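Cytochrome P450 monooxygenase (Rhodococcus sp. ECU0066, PDB 6KBH) probably works as a self-sufficient monooxygenase, a single chain that carries a heme, an FMN and a [2Fe-2S] cluster. Local coordinates at residues A[473-478]-A[494-499]; A[488-493]-A[550-555]. All blocks are in the same frame, centred on the assembly; numbering follows the deposited sequence.

Both contacts involve the six-stranded antiparallel sheet of the FMN-binding reductase region and share strand 489-496, with centres about 18 Å apart. Contact 1 joins the first residues of strand 475-486 to the last residues of strand 489-496, the open end of a beta hairpin; contact 2 packs the earlier residues of strand 489-496 under helix 547-554. Each is partly buried. The first is backbone chemistry, two hydrogen bonds with a long salt bridge between Arg475 and Asp496, and buries 395 Å². The second has no hydrogen bonds between its segments, buries 245 Å², and relies on aliphatic groups and a histidine ring.

Contact 1. Residues A[473-478]-A[494-499]; sequences IARTMA and LRDTSG
Ala478 and Arg495 face each other as an antiparallel hydrogen-bonded pair, and two backbone bonds between them carry the contact. Ala478 N donates to Arg495 O at 2.6 Å, and Arg495 N returns a bond to Ala478 O at 2.5 Å. Both are nearly straight, with N-H...O angles of 170° and 177°. Ala478 O is also approached by Leu494 CA at 3.3 Å, a CA-H...O contact beside the N-H bond.

On the face of the sheet bearing Ala478, the CB of this residue meets Thr497 CG2 at 3.8 Å. That methyl lies anti to the carbonyl carbon of Thr497. The other face carries Met477, whose CB and CG pass over the Arg495 carbonyl and the Asp496 CA; its chain bends at chi3, which brings Met477 CE to 3.9 Å from Leu494 O. Separately, Met477 SD lies 4.3 Å from Leu494 CB. Nearer the start of the strand, Arg475 NH2 reaches Asp496 OD2 in a long salt bridge of 3.6 Å. The two side chains cross at about a right angle, with their guanidinium and carboxylate planes 71° apart.

Asp496 has its CG anti to the backbone N, and its OD1 accepts from Ser498 N at 2.7 Å, from above the carboxylate plane. This is an Asx turn, spanning Asp496 to Ser498. Further out, Arg475 NH2 makes a weak hydrogen bond to Pro501 O, while strand 560-567 bonds to the backbones of Arg475 and Met477 and Phe534 bonds to that of Leu494, placing both segments inside the sheet.

The chemistry implies a hairpin end held mainly by main-chain bonds. The carboxylate of Asp496 is shared between the turn and Arg475, and the nearby guanidinium would probably stabilise its negative charge.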
loop_
_atom_site.group_PDB
_atom_site.type_symbol
_atom_site.label_atom_id
_atom_site.label_comp_id
_atom_site.label_asym_id
_atom_site.label_seq_id
_atom_site.Cartn_x
_atom_site.Cartn_y
_atom_site.Cartn_z
ATOM N N ILE A 473 -0.892 -8.852 2.848
ATOM C CA ILE A 473 -0.420 -10.228 2.741
ATOM C C ILE A 473 -1.564 -11.172 3.073
ATOM O O ILE A 473 -2.339 -10.935 4.010
ATOM C CB ILE A 473 0.790 -10.492 3.657
ATOM C CG1 ILE A 473 0.417 -10.333 5.136
ATOM C CG2 ILE A 473 1.958 -9.612 3.268
ATOM C CD1 ILE A 473 1.406 -10.983 6.082
ATOM N N ALA A 474 -1.691 -12.245 2.303
ATOM C CA ALA A 474 -2.783 -13.158 2.575
ATOM C C ALA A 474 -2.513 -14.496 1.922
ATOM O O ALA A 474 -1.806 -14.589 0.917
ATOM C CB ALA A 474 -4.113 -12.606 2.084
ATOM N N ARG A 475 -3.108 -15.525 2.500
ATOM C CA ARG A 475 -3.087 -16.862 1.942
ATOM C C ARG A 475 -4.384 -17.065 1.172
ATOM O O ARG A 475 -5.461 -16.746 1.677
ATOM C CB ARG A 475 -2.948 -17.889 3.058
ATOM C CG ARG A 475 -1.702 -17.669 3.890
ATOM C CD ARG A 475 -1.887 -18.160 5.310
ATOM N NE ARG A 475 -1.345 -19.507 5.497
ATOM C CZ ARG A 475 -0.253 -19.803 6.200
ATOM N NH1 ARG A 475 0.458 -18.849 6.788
ATOM N NH2 ARG A 475 0.135 -21.067 6.308
ATOM N N THR A 476 -4.285 -17.548 -0.059
ATOM C CA THR A 476 -5.477 -17.865 -0.838
ATOM C C THR A 476 -5.766 -19.346 -0.640
ATOM O O THR A 476 -5.139 -20.209 -1.266
ATOM C CB THR A 476 -5.287 -17.512 -2.305
ATOM O OG1 THR A 476 -4.658 -18.608 -2.985
ATOM C CG2 THR A 476 -4.425 -16.265 -2.426
ATOM N N MET A 477 -6.702 -19.643 0.254
ATOM C CA MET A 477 -7.071 -21.021 0.522
ATOM C C MET A 477 -8.207 -21.466 -0.392
ATOM O O MET A 477 -8.837 -20.666 -1.087
ATOM C CB MET A 477 -7.464 -21.212 1.989
ATOM C CG MET A 477 -6.358 -20.954 2.996
ATOM S SD MET A 477 -7.022 -20.471 4.582
ATOM C CE MET A 477 -6.540 -21.831 5.566
ATOM N N ALA A 478 -8.464 -22.768 -0.377
ATOM C CA ALA A 478 -9.504 -23.379 -1.183
ATOM C C ALA A 478 -10.573 -23.954 -0.272
ATOM O O ALA A 478 -10.283 -24.430 0.832
ATOM C CB ALA A 478 -8.933 -24.482 -2.089
ATOM N N LEU A 494 -11.819 -24.783 4.923
ATOM C CA LEU A 494 -10.889 -24.027 4.093
ATOM C C LEU A 494 -9.517 -24.689 4.121
ATOM O O LEU A 494 -8.925 -24.859 5.194
ATOM C CB LEU A 494 -10.815 -22.573 4.556
ATOM C CG LEU A 494 -12.053 -21.780 4.129
ATOM C CD1 LEU A 494 -12.031 -20.371 4.697
ATOM C CD2 LEU A 494 -12.181 -21.756 2.608
ATOM N N ARG A 495 -9.018 -25.038 2.935
ATOM C CA ARG A 495 -7.775 -25.771 2.730
ATOM C C ARG A 495 -6.693 -24.846 2.186
ATOM O O ARG A 495 -6.953 -24.063 1.267
ATOM C CB ARG A 495 -7.985 -26.909 1.722
ATOM C CG ARG A 495 -8.713 -28.107 2.257
ATOM C CD ARG A 495 -7.822 -28.877 3.189
ATOM N NE ARG A 495 -8.613 -29.716 4.071
ATOM C CZ ARG A 495 -8.960 -30.981 3.846
ATOM N NH1 ARG A 495 -8.565 -31.614 2.750
ATOM N NH2 ARG A 495 -9.707 -31.605 4.748
ATOM N N ASP A 496 -5.468 -24.970 2.705
ATOM C CA ASP A 496 -4.332 -24.239 2.149
ATOM C C ASP A 496 -3.778 -25.013 0.959
ATOM O O ASP A 496 -3.360 -26.169 1.098
ATOM C CB ASP A 496 -3.239 -24.003 3.199
ATOM C CG ASP A 496 -2.025 -23.231 2.637
ATOM O OD1 ASP A 496 -1.970 -22.941 1.423
ATOM O OD2 ASP A 496 -1.111 -22.904 3.435
ATOM N N THR A 497 -3.756 -24.354 -0.198
ATOM C CA THR A 497 -3.274 -24.957 -1.432
ATOM C C THR A 497 -1.754 -25.049 -1.486
ATOM O O THR A 497 -1.216 -25.935 -2.160
ATOM C CB THR A 497 -3.786 -24.151 -2.619
ATOM O OG1 THR A 497 -2.978 -22.978 -2.777
ATOM C CG2 THR A 497 -5.218 -23.719 -2.365
ATOM N N SER A 498 -1.048 -24.140 -0.804
ATOM C CA SER A 498 0.410 -24.208 -0.762
ATOM C C SER A 498 0.882 -25.563 -0.256
ATOM O O SER A 498 1.917 -26.078 -0.694
ATOM C CB SER A 498 0.970 -23.097 0.128
ATOM O OG SER A 498 0.858 -23.446 1.499
ATOM N N GLY A 499 0.120 -26.161 0.663
ATOM C CA GLY A 499 0.510 -27.370 1.343
ATOM C C GLY A 499 1.285 -27.138 2.620
ATOM O O GLY A 499 1.419 -28.066 3.428
#

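Contact 2. Residues A[488-493]-A[550-555]; sequences DILLIT and WIHTEL
His552 and Leu490 form the CH-pi part of the contact: Leu490 CD2 is modelled over the centre of one face of the imidazole, 14° off the ring normal, though the closeness of the two is doubtful. His552 has CG anti to its carbonyl carbon (chi1 -61°), and the ring extends from there toward the strand.

A polar approach comes at the edge of the same ring, where His552 CE1 stands 3.2 Å from Asp488 O, near the ring plane. An alanine in place of His552 would probably leave Leu490 CD2 without the ring it lies against and open a gap beside the Asp488 carbonyl.

The aliphatic contacts converge on Ile492, whose CD1 meets Ile551 CG2 at 3.5 Å. The same methyl lies 4.4 Å from Leu555 CD1.

Strand 489-493 and helix 550-554 run almost perpendicular, at 84°, with axes 9.6 Å apart at closest approach. The helix therefore lies across one side of the sheet, with Ile551 also touching Cys515 of strand 510-515 and Leu555 touching Leu482 of strand 475-486. Gly547 and Ser548, which bind FMN, belong to this same helix, while Val536 of strand 533-536 bonds to the backbone of Ile492.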
loop_
_atom_site.group_PDB
_atom_site.type_symbol
_atom_site.label_atom_id
_atom_site.label_comp_id
_atom_site.label_asym_id
_atom_site.label_seq_id
_atom_site.Cartn_x
_atom_site.Cartn_y
_atom_site.Cartn_z
ATOM N N ASP A 488 -29.804 -21.611 7.713
ATOM C CA ASP A 488 -29.121 -20.379 7.320
ATOM C C ASP A 488 -27.696 -20.305 7.870
ATOM O O ASP A 488 -27.153 -19.214 8.050
ATOM C CB ASP A 488 -29.922 -19.141 7.744
ATOM C CG ASP A 488 -31.291 -19.083 7.091
ATOM O OD1 ASP A 488 -31.386 -19.406 5.889
ATOM O OD2 ASP A 488 -32.270 -18.724 7.779
ATOM N N ILE A 489 -27.067 -21.450 8.130
ATOM C CA ILE A 489 -25.702 -21.492 8.645
ATOM C C ILE A 489 -24.916 -22.545 7.869
ATOM O O ILE A 489 -25.285 -23.725 7.877
ATOM C CB ILE A 489 -25.665 -21.796 10.153
ATOM C CG1 ILE A 489 -26.119 -20.571 10.948
ATOM C CG2 ILE A 489 -24.263 -22.198 10.581
ATOM C CD1 ILE A 489 -26.295 -20.828 12.423
ATOM N N LEU A 490 -23.834 -22.121 7.203
ATOM C CA LEU A 490 -22.887 -23.033 6.566
ATOM C C LEU A 490 -21.719 -23.304 7.497
ATOM O O LEU A 490 -21.331 -22.459 8.299
ATOM C CB LEU A 490 -22.288 -22.495 5.257
ATOM C CG LEU A 490 -23.053 -22.141 3.991
ATOM C CD1 LEU A 490 -23.869 -23.312 3.453
ATOM C CD2 LEU A 490 -23.889 -20.959 4.283
ATOM N N LEU A 491 -21.137 -24.483 7.351
ATOM C CA LEU A 491 -19.817 -24.776 7.890
ATOM C C LEU A 491 -18.859 -24.908 6.713
ATOM O O LEU A 491 -18.981 -25.835 5.902
ATOM C CB LEU A 491 -19.828 -26.044 8.740
ATOM C CG LEU A 491 -18.499 -26.309 9.456
ATOM C CD1 LEU A 491 -18.177 -25.197 10.447
ATOM C CD2 LEU A 491 -18.494 -27.663 10.145
ATOM N N ILE A 492 -17.906 -23.987 6.616
ATOM C CA ILE A 492 -16.951 -23.962 5.514
ATOM C C ILE A 492 -15.646 -24.589 5.977
ATOM O O ILE A 492 -15.134 -24.258 7.056
ATOM C CB ILE A 492 -16.719 -22.531 5.004
ATOM C CG1 ILE A 492 -18.040 -21.882 4.602
ATOM C CG2 ILE A 492 -15.776 -22.543 3.821
ATOM C CD1 ILE A 492 -17.887 -20.445 4.178
ATOM N N THR A 493 -15.112 -25.499 5.169
ATOM C CA THR A 493 -13.806 -26.100 5.398
ATOM C C THR A 493 -12.824 -25.488 4.407
ATOM O O THR A 493 -12.982 -25.646 3.192
ATOM C CB THR A 493 -13.861 -27.617 5.235
ATOM O OG1 THR A 493 -14.703 -27.941 4.125
ATOM C CG2 THR A 493 -14.430 -28.265 6.476
ATOM N N TRP A 550 -23.303 -13.384 -0.143
ATOM C CA TRP A 550 -22.380 -13.912 -1.140
ATOM C C TRP A 550 -21.925 -15.325 -0.795
ATOM O O TRP A 550 -21.859 -16.195 -1.673
ATOM C CB TRP A 550 -21.163 -12.999 -1.295
ATOM C CG TRP A 550 -20.271 -13.513 -2.373
ATOM C CD1 TRP A 550 -20.377 -13.263 -3.708
ATOM C CD2 TRP A 550 -19.183 -14.434 -2.221
ATOM N NE1 TRP A 550 -19.405 -13.949 -4.396
ATOM C CE2 TRP A 550 -18.660 -14.675 -3.506
ATOM C CE3 TRP A 550 -18.591 -15.065 -1.122
ATOM C CZ2 TRP A 550 -17.574 -15.521 -3.723
ATOM C CZ3 TRP A 550 -17.512 -15.904 -1.340
ATOM C CH2 TRP A 550 -17.015 -16.124 -2.629
ATOM N N ILE A 551 -21.605 -15.572 0.475
ATOM C CA ILE A 551 -21.120 -16.892 0.871
ATOM C C ILE A 551 -22.192 -17.949 0.644
ATOM O O ILE A 551 -21.907 -19.054 0.166
ATOM C CB ILE A 551 -20.651 -16.877 2.336
ATOM C CG1 ILE A 551 -19.445 -15.957 2.507
ATOM C CG2 ILE A 551 -20.305 -18.277 2.778
ATOM C CD1 ILE A 551 -19.100 -15.696 3.952
ATOM N N HIS A 552 -23.439 -17.628 0.977
ATOM C CA HIS A 552 -24.528 -18.583 0.810
ATOM C C HIS A 552 -24.967 -18.710 -0.642
ATOM O O HIS A 552 -25.391 -19.791 -1.063
ATOM C CB HIS A 552 -25.724 -18.170 1.667
ATOM C CG HIS A 552 -25.439 -18.135 3.135
ATOM N ND1 HIS A 552 -26.168 -18.858 4.053
ATOM C CD2 HIS A 552 -24.494 -17.473 3.843
ATOM C CE1 HIS A 552 -25.687 -18.639 5.264
ATOM N NE2 HIS A 552 -24.674 -17.799 5.164
ATOM N N THR A 553 -24.871 -17.630 -1.416
ATOM C CA THR A 553 -25.491 -17.597 -2.734
ATOM C C THR A 553 -24.556 -18.006 -3.867
ATOM O O THR A 553 -25.018 -18.611 -4.840
ATOM C CB THR A 553 -26.071 -16.201 -3.010
ATOM O OG1 THR A 553 -27.051 -16.284 -4.050
ATOM C CG2 THR A 553 -24.988 -15.202 -3.420
ATOM N N GLU A 554 -23.249 -17.716 -3.774
ATOM C CA GLU A 554 -22.403 -17.874 -4.952
ATOM C C GLU A 554 -21.044 -18.507 -4.657
ATOM O O GLU A 554 -20.146 -18.431 -5.504
ATOM C CB GLU A 554 -22.196 -16.523 -5.646
ATOM C CG GLU A 554 -23.169 -16.267 -6.787
ATOM C CD GLU A 554 -23.001 -14.892 -7.394
ATOM O OE1 GLU A 554 -22.525 -13.983 -6.683
ATOM O OE2 GLU A 554 -23.345 -14.718 -8.583
ATOM N N LEU A 555 -20.867 -19.132 -3.496
ATOM C CA LEU A 555 -19.670 -19.912 -3.208
ATOM C C LEU A 555 -19.983 -21.389 -3.408
ATOM O O LEU A 555 -20.982 -21.893 -2.881
ATOM C CB LEU A 555 -19.165 -19.663 -1.780
ATOM C CG LEU A 555 -17.966 -20.472 -1.248
ATOM C CD1 LEU A 555 -17.301 -19.730 -0.103
ATOM C CD2 LEU A 555 -18.332 -21.874 -0.781
#